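Local coordinates for protein racemase, putative (Roseobacter denitrificans, PDB 3TCS) that probably acts as a magnesium-dependent racemase-like or hydro-lyase enzyme of the mandelate racemase group of the enolase superfamily, built on a TIM barrel, at residues B[97-100]-B[101-104]; B[110-113]-B[114-117]; B[282-286]-B[287-291]. All blocks are in the same frame, centred on the assembly; numbering follows the deposited sequence.

Interaction 1. Residues B[97-100]-B[101-104]; sequences GSYL and RRAM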
loop_
_atom_site.group_PDB
_atom_site.type_symbol
_atom_site.label_atom_id
_atom_site.label_comp_id
_atom_site.label_asym_id
_atom_site.label_seq_id
_atom_site.Cartn_x
_atom_site.Cartn_y
_atom_site.Cartn_z
ATOM N N GLY B 97 0.006 -2.704 -0.506
ATOM C CA GLY B 97 -0.723 -1.462 -0.636
ATOM C C GLY B 97 -1.878 -1.463 -1.608
ATOM O O GLY B 97 -2.197 -2.474 -2.235
ATOM N N SER B 98 -2.462 -0.281 -1.756
ATOM C CA SER B 98 -3.638 -0.053 -2.580
ATOM C C SER B 98 -3.613 -0.357 -4.074
ATOM O O SER B 98 -4.494 -1.054 -4.566
ATOM C CB SER B 98 -4.103 1.393 -2.382
ATOM O OG SER B 98 -5.317 1.643 -3.070
ATOM N N TYR B 99 -2.628 0.166 -4.803
ATOM C CA TYR B 99 -2.616 -0.044 -6.249
ATOM C C TYR B 99 -2.680 -1.488 -6.728
ATOM O O TYR B 99 -3.463 -1.794 -7.628
ATOM C CB TYR B 99 -1.436 0.694 -6.898
ATOM C CG TYR B 99 -1.762 2.136 -7.235
ATOM C CD1 TYR B 99 -2.761 2.448 -8.161
ATOM C CD2 TYR B 99 -1.091 3.189 -6.611
ATOM C CE1 TYR B 99 -3.084 3.776 -8.460
ATOM C CE2 TYR B 99 -1.405 4.518 -6.900
ATOM C CZ TYR B 99 -2.400 4.804 -7.825
ATOM O OH TYR B 99 -2.708 6.115 -8.107
ATOM N N LEU B 100 -1.891 -2.385 -6.144
ATOM C CA LEU B 100 -1.945 -3.780 -6.584
ATOM C C LEU B 100 -3.338 -4.377 -6.355
ATOM O O LEU B 100 -3.845 -5.117 -7.198
ATOM C CB LEU B 100 -0.905 -4.638 -5.851
ATOM C CG LEU B 100 -0.792 -6.089 -6.347
ATOM C CD1 LEU B 100 -0.058 -6.120 -7.676
ATOM C CD2 LEU B 100 -0.061 -6.945 -5.316
ATOM N N ARG B 101 -3.958 -4.059 -5.218
ATOM C CA ARG B 101 -5.285 -4.592 -4.914
ATOM C C ARG B 101 -6.347 -3.975 -5.808
ATOM O O ARG B 101 -7.284 -4.655 -6.218
ATOM C CB ARG B 101 -5.659 -4.355 -3.447
ATOM C CG ARG B 101 -5.043 -5.348 -2.482
ATOM C CD ARG B 101 -3.580 -5.090 -2.342
ATOM N NE ARG B 101 -2.893 -6.081 -1.525
ATOM C CZ ARG B 101 -1.572 -6.125 -1.413
ATOM N NH1 ARG B 101 -0.840 -5.231 -2.063
ATOM N NH2 ARG B 101 -0.988 -7.061 -0.679
ATOM N N ARG B 102 -6.213 -2.685 -6.092
ATOM C CA ARG B 102 -7.166 -2.000 -6.966
ATOM C C ARG B 102 -7.163 -2.668 -8.337
ATOM O O ARG B 102 -8.202 -2.778 -8.990
ATOM C CB ARG B 102 -6.779 -0.530 -7.142
ATOM C CG ARG B 102 -7.002 0.347 -5.925
ATOM C CD ARG B 102 -6.419 1.739 -6.158
ATOM N NE ARG B 102 -6.642 2.613 -5.009
ATOM C CZ ARG B 102 -7.489 3.637 -4.994
ATOM N NH1 ARG B 102 -8.208 3.935 -6.075
ATOM N NH2 ARG B 102 -7.622 4.360 -3.892
ATOM N N ALA B 103 -5.980 -3.103 -8.764
ATOM C CA ALA B 103 -5.808 -3.752 -10.065
ATOM C C ALA B 103 -6.344 -5.181 -10.027
ATOM O O ALA B 103 -7.072 -5.608 -10.927
ATOM C CB ALA B 103 -4.326 -3.756 -10.457
ATOM N N MET B 104 -5.974 -5.918 -8.984
ATOM C CA MET B 104 -6.437 -7.289 -8.819
ATOM C C MET B 104 -7.962 -7.339 -8.814
ATOM O O MET B 104 -8.562 -8.278 -9.344
ATOM C CB MET B 104 -5.930 -7.870 -7.498
ATOM C CG MET B 104 -4.428 -8.094 -7.433
ATOM S SD MET B 104 -3.886 -8.427 -5.735
ATOM C CE MET B 104 -4.955 -9.785 -5.290
#

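Interaction 2. Residues B[110-113]-B[114-117]; sequences AIWD and LRGK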
loop_
_atom_site.group_PDB
_atom_site.type_symbol
_atom_site.label_atom_id
_atom_site.label_comp_id
_atom_site.label_asym_id
_atom_site.label_seq_id
_atom_site.Cartn_x
_atom_site.Cartn_y
_atom_site.Cartn_z
ATOM N N ALA B 110 -14.107 -9.394 -13.049
ATOM C CA ALA B 110 -14.379 -9.823 -14.426
ATOM C C ALA B 110 -14.554 -11.345 -14.447
ATOM O O ALA B 110 -15.362 -11.888 -15.207
ATOM C CB ALA B 110 -13.226 -9.412 -15.351
ATOM N N ILE B 111 -13.792 -12.030 -13.602
ATOM C CA ILE B 111 -13.875 -13.479 -13.515
ATOM C C ILE B 111 -15.231 -13.887 -12.941
ATOM O O ILE B 111 -15.827 -14.856 -13.395
ATOM C CB ILE B 111 -12.707 -14.043 -12.660
ATOM C CG1 ILE B 111 -11.403 -13.912 -13.453
ATOM C CG2 ILE B 111 -12.973 -15.488 -12.266
ATOM C CD1 ILE B 111 -10.160 -14.334 -12.691
ATOM N N TRP B 112 -15.741 -13.147 -11.959
ATOM C CA TRP B 112 -17.048 -13.504 -11.410
ATOM C C TRP B 112 -18.153 -13.298 -12.445
ATOM O O TRP B 112 -19.098 -14.081 -12.512
ATOM C CB TRP B 112 -17.340 -12.712 -10.130
ATOM C CG TRP B 112 -16.571 -13.253 -8.962
ATOM C CD1 TRP B 112 -15.409 -12.759 -8.440
ATOM C CD2 TRP B 112 -16.877 -14.436 -8.214
ATOM N NE1 TRP B 112 -14.972 -13.565 -7.412
ATOM C CE2 TRP B 112 -15.856 -14.600 -7.252
ATOM C CE3 TRP B 112 -17.919 -15.376 -8.263
ATOM C CZ2 TRP B 112 -15.845 -15.666 -6.342
ATOM C CZ3 TRP B 112 -17.906 -16.439 -7.359
ATOM C CH2 TRP B 112 -16.875 -16.572 -6.411
ATOM N N ASP B 113 -18.029 -12.253 -13.257
ATOM C CA ASP B 113 -19.006 -11.991 -14.307
ATOM C C ASP B 113 -18.963 -13.158 -15.297
ATOM O O ASP B 113 -20.001 -13.647 -15.754
ATOM C CB ASP B 113 -18.656 -10.692 -15.030
ATOM C CG ASP B 113 -19.684 -10.310 -16.074
ATOM O OD1 ASP B 113 -20.869 -10.193 -15.710
ATOM O OD2 ASP B 113 -19.309 -10.126 -17.253
ATOM N N LEU B 114 -17.751 -13.598 -15.627
ATOM C CA LEU B 114 -17.567 -14.707 -16.559
ATOM C C LEU B 114 -18.242 -15.968 -16.027
ATOM O O LEU B 114 -18.917 -16.675 -16.767
ATOM C CB LEU B 114 -16.073 -14.976 -16.781
ATOM C CG LEU B 114 -15.670 -16.247 -17.545
ATOM C CD1 LEU B 114 -16.274 -16.245 -18.933
ATOM C CD2 LEU B 114 -14.159 -16.320 -17.637
ATOM N N ARG B 115 -18.060 -16.241 -14.741
ATOM C CA ARG B 115 -18.657 -17.421 -14.120
ATOM C C ARG B 115 -20.176 -17.346 -14.161
ATOM O O ARG B 115 -20.845 -18.323 -14.496
ATOM C CB ARG B 115 -18.179 -17.554 -12.672
ATOM C CG ARG B 115 -16.722 -17.991 -12.530
ATOM C CD ARG B 115 -16.227 -17.840 -11.090
ATOM N NE ARG B 115 -14.912 -18.452 -10.891
ATOM C CZ ARG B 115 -14.238 -18.429 -9.745
ATOM N NH1 ARG B 115 -14.749 -17.817 -8.684
ATOM N NH2 ARG B 115 -13.058 -19.030 -9.650
ATOM N N GLY B 116 -20.717 -16.181 -13.812
ATOM C CA GLY B 116 -22.155 -16.010 -13.833
ATOM C C GLY B 116 -22.716 -16.228 -15.225
ATOM O O GLY B 116 -23.761 -16.858 -15.387
ATOM N N LYS B 117 -22.024 -15.712 -16.237
ATOM C CA LYS B 117 -22.478 -15.866 -17.612
ATOM C C LYS B 117 -22.346 -17.312 -18.097
ATOM O O LYS B 117 -23.198 -17.799 -18.841
ATOM C CB LYS B 117 -21.718 -14.894 -18.525
ATOM C CG LYS B 117 -22.191 -13.446 -18.361
ATOM C CD LYS B 117 -21.315 -12.437 -19.089
ATOM C CE LYS B 117 -21.947 -11.049 -19.032
ATOM N NZ LYS B 117 -21.006 -9.976 -19.471
HETATM O O HOH W 1 -22.445 -8.289 -16.797
#

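Interaction 3. Residues B[282-286]-B[287-291]; sequences LYLGG and ICRTL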
loop_
_atom_site.group_PDB
_atom_site.type_symbol
_atom_site.label_atom_id
_atom_site.label_comp_id
_atom_site.label_asym_id
_atom_site.label_seq_id
_atom_site.Cartn_x
_atom_site.Cartn_y
_atom_site.Cartn_z
ATOM N N LEU B 282 -13.581 -3.115 -4.230
ATOM C CA LEU B 282 -12.493 -2.838 -5.154
ATOM C C LEU B 282 -11.193 -2.378 -4.487
ATOM O O LEU B 282 -10.110 -2.716 -4.961
ATOM C CB LEU B 282 -12.971 -1.844 -6.220
ATOM C CG LEU B 282 -14.231 -2.335 -6.962
ATOM C CD1 LEU B 282 -14.609 -1.337 -8.052
ATOM C CD2 LEU B 282 -13.986 -3.720 -7.580
ATOM N N TYR B 283 -11.278 -1.619 -3.394
ATOM C CA TYR B 283 -10.050 -1.203 -2.714
ATOM C C TYR B 283 -9.403 -2.429 -2.063
ATOM O O TYR B 283 -8.182 -2.496 -1.912
ATOM C CB TYR B 283 -10.320 -0.177 -1.599
ATOM C CG TYR B 283 -10.788 1.199 -2.034
ATOM C CD1 TYR B 283 -10.383 1.755 -3.249
ATOM C CD2 TYR B 283 -11.606 1.969 -1.198
ATOM C CE1 TYR B 283 -10.777 3.042 -3.622
ATOM C CE2 TYR B 283 -12.004 3.258 -1.561
ATOM C CZ TYR B 283 -11.584 3.788 -2.776
ATOM O OH TYR B 283 -11.959 5.064 -3.137
ATOM N N LEU B 284 -10.233 -3.392 -1.669
ATOM C CA LEU B 284 -9.757 -4.597 -0.992
ATOM C C LEU B 284 -9.152 -5.662 -1.905
ATOM O O LEU B 284 -8.482 -6.576 -1.431
ATOM C CB LEU B 284 -10.896 -5.203 -0.159
ATOM C CG LEU B 284 -10.677 -6.459 0.696
ATOM C CD1 LEU B 284 -9.447 -6.307 1.583
ATOM C CD2 LEU B 284 -11.923 -6.679 1.556
ATOM N N GLY B 285 -9.379 -5.555 -3.209
ATOM C CA GLY B 285 -8.806 -6.537 -4.114
ATOM C C GLY B 285 -9.790 -7.465 -4.801
ATOM O O GLY B 285 -9.383 -8.403 -5.486
ATOM N N GLY B 286 -11.082 -7.221 -4.629
ATOM C CA GLY B 286 -12.056 -8.057 -5.301
ATOM C C GLY B 286 -13.010 -8.815 -4.406
ATOM O O GLY B 286 -12.942 -8.724 -3.176
ATOM N N ILE B 287 -13.903 -9.566 -5.044
ATOM C CA ILE B 287 -14.905 -10.369 -4.350
ATOM C C ILE B 287 -14.282 -11.443 -3.455
ATOM O O ILE B 287 -14.624 -11.554 -2.279
ATOM C CB ILE B 287 -15.846 -11.053 -5.367
ATOM C CG1 ILE B 287 -16.690 -9.994 -6.087
ATOM C CG2 ILE B 287 -16.734 -12.075 -4.666
ATOM C CD1 ILE B 287 -17.655 -9.248 -5.184
ATOM N N CYS B 288 -13.375 -12.239 -4.011
ATOM C CA CYS B 288 -12.744 -13.301 -3.233
ATOM C C CYS B 288 -12.125 -12.781 -1.942
ATOM O O CYS B 288 -12.356 -13.329 -0.866
ATOM C CB CYS B 288 -11.675 -14.010 -4.063
ATOM S SG CYS B 288 -12.352 -14.977 -5.413
ATOM N N ARG B 289 -11.342 -11.717 -2.045
ATOM C CA ARG B 289 -10.703 -11.164 -0.863
ATOM C C ARG B 289 -11.722 -10.526 0.077
ATOM O O ARG B 289 -11.574 -10.598 1.296
ATOM C CB ARG B 289 -9.608 -10.180 -1.287
ATOM C CG ARG B 289 -8.383 -10.899 -1.893
ATOM C CD ARG B 289 -7.434 -9.933 -2.579
ATOM N NE ARG B 289 -7.080 -8.825 -1.703
ATOM C CZ ARG B 289 -6.105 -8.851 -0.800
ATOM N NH1 ARG B 289 -5.352 -9.937 -0.643
ATOM N NH2 ARG B 289 -5.895 -7.786 -0.038
ATOM N N THR B 290 -12.770 -9.921 -0.473
ATOM C CA THR B 290 -13.797 -9.330 0.380
ATOM C C THR B 290 -14.508 -10.447 1.156
ATOM O O THR B 290 -14.844 -10.280 2.330
ATOM C CB THR B 290 -14.830 -8.532 -0.444
ATOM O OG1 THR B 290 -14.170 -7.439 -1.100
ATOM C CG2 THR B 290 -15.921 -7.980 0.465
ATOM N N LEU B 291 -14.727 -11.586 0.505
ATOM C CA LEU B 291 -15.381 -12.719 1.160
ATOM C C LEU B 291 -14.553 -13.230 2.346
ATOM O O LEU B 291 -15.100 -13.785 3.302
ATOM C CB LEU B 291 -15.625 -13.851 0.160
ATOM C CG LEU B 291 -16.698 -13.553 -0.897
ATOM C CD1 LEU B 291 -16.810 -14.720 -1.870
ATOM C CD2 LEU B 291 -18.031 -13.299 -0.208
HETATM O O HOH W 2 -10.501 -10.876 -4.673
#

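Interaction 1. Residues B[97-100]-B[101-104]
Arg102 reaches back over one helical turn to Ser98, and its side chain can be followed atom by atom. CB rests near the carbonyl of Ser98, and CG comes to 3.2 Å from Ser98 O, which also takes the backbone bond from Arg102 N at 2.8 Å. With the chain extended, CD passes alongside Ser98 OG and lies obliquely against the Tyr99 ring, 4.2 Å from Tyr99 CD1. NE then donates to Ser98 OG at an unusually short 2.5 Å, a value to be taken with some caution, with an N-H...O angle of 160° and the oxygen almost in the guanidinium plane. At the tip, NH2 reaches across the subunit boundary to bond to Lys94 O of the second subunit, while Phe95 of that subunit receives the cation in a cation-pi contact.

The neighbouring arginine behaves differently. Arg101 is bent about its CB-CG bond (chi2 72°), which brings NH1 back to Gly97 O in a weak bond of 3.1 Å; the same nitrogen bonds to Phe95 O of its own chain. Leu100 CD2 covers one face of this guanidinium, 3.8 Å from Arg101 NH1, and Leu100 CG meets Met104 SD at 3.9 Å.

Together these contacts illustrate a helix start at a subunit interface: Gly97 occupies the N-cap of helix 98-119, in the N-terminal domain of the mandelate racemase family, and the first turn carries i to i+4 side-chain contacts.

Interaction 2. Residues B[110-113]-B[114-117]
Asp113 OD2 is gripped by two donors: Lys117 NZ, one helical turn on, forms a salt bridge to it at 2.8 Å, and Trp50 N gives it a backbone hydrogen bond. The ammonium approaches on the syn side of the oxygen, the side of its carboxylate partner. With CG of Asp113 swung away from its own backbone N (chi1 -176°), the carboxylate meets the long, extended lysine chain obliquely. The other oxygen is equally engaged, for OD1 accepts from Trp369 N and from a water 2.7 Å away; that water also takes a weak bond from Lys117 NZ. Such multiple donors hold the buried carboxylate in place and would be expected to favour its charged form.

Helix 98-119 belongs to the N-terminal domain of the mandelate racemase and muconate lactonizing enzyme family, and in this part of it an i to i+4 ion pair is combined with an i to i+3 cation-pi pair.

In the second pair, Arg115 runs extended from CG to NE across one face of the Trp112 indole. NH1 lies 3.3 Å from the ring plane, offset toward the rim, and 3.4 Å from Trp112 CH2. The guanidinium stands on edge to the ring, the planes 87° apart, so that an N-H edge rather than a flat face meets the pi system. One face of the guanidinium receives Ile111 CG2, which comes to 3.8 Å from Arg115 NE. NH2 hydrogen-bonds to Ile78 O, which helps to fix the rotation of the group, while Leu81 of helix 81-91 touches Ile111, Trp112 and Arg115 alike.

Interaction 3. Residues B[282-286]-B[287-291]
Leu284 and Gly286 meet Arg289 and Thr290 where a beta-to-alpha loop of the TIM barrel turns into helix 287-300, with Gly286 as the N-cap.

Hydrogen bonds dominate. Arg289 NE donates to Leu284 O at 2.7 Å, straight (163°) and lying in both the carbonyl and the guanidinium planes, while NH2 adds a weak bond of 3.2 Å to the same oxygen. A bend at chi3 (52°) turns the arginine tip back over the loop to make this possible. Gly286 O is held by two donors of one residue: Thr290 N supplies the i to i+4 helical bond at 3.0 Å, and Thr290 OG1 donates at 2.7 Å from the opposite face of the carbonyl plane. OG1 stands above that plane, not on a lone pair.

Water and charge complete the cap. A water donates a hydrogen bond to Gly285 O and accepts one from Arg289 N, bridging loop and first turn. From helix 98-119, Asp108 offers OD2 to Ile287 N and OD1 to Cys288 N; its probable negative charge suits the helix start.

Van der Waals contacts fill in around these bonds. Leu284 CD1 lies 4.2 Å from Arg289 NH2, and Gly285 CA sits at the guanidinium edge. Tightest is the methyl Leu284 CD2, pressed to 3.5 Å from Thr290 CA.

In the fold
Interactions 1 and 2 lie on one helix, 98-119, with centres about 20 Å apart and no direct touch; interaction 3, in the barrel, makes contact with both. Its centre is about 10 Å from that of interaction 1, where Arg102 NH2 meets Tyr283 CE1 at 3.4 Å and Met104 CE meets Arg289 CD. Toward interaction 2, Trp112 NE1 packs 3.4 Å from Ile287 CB. Helix 98-119 thus packs the N-terminal domain against a beta-to-alpha loop and helix of the barrel. None of the three belongs to the D-alanine pocket, but the side chains of Leu284 and Arg102 come within about 9 and 10 Å of that of Glu257, a magnesium ligand, whereas interaction 2 lies away from the known sites.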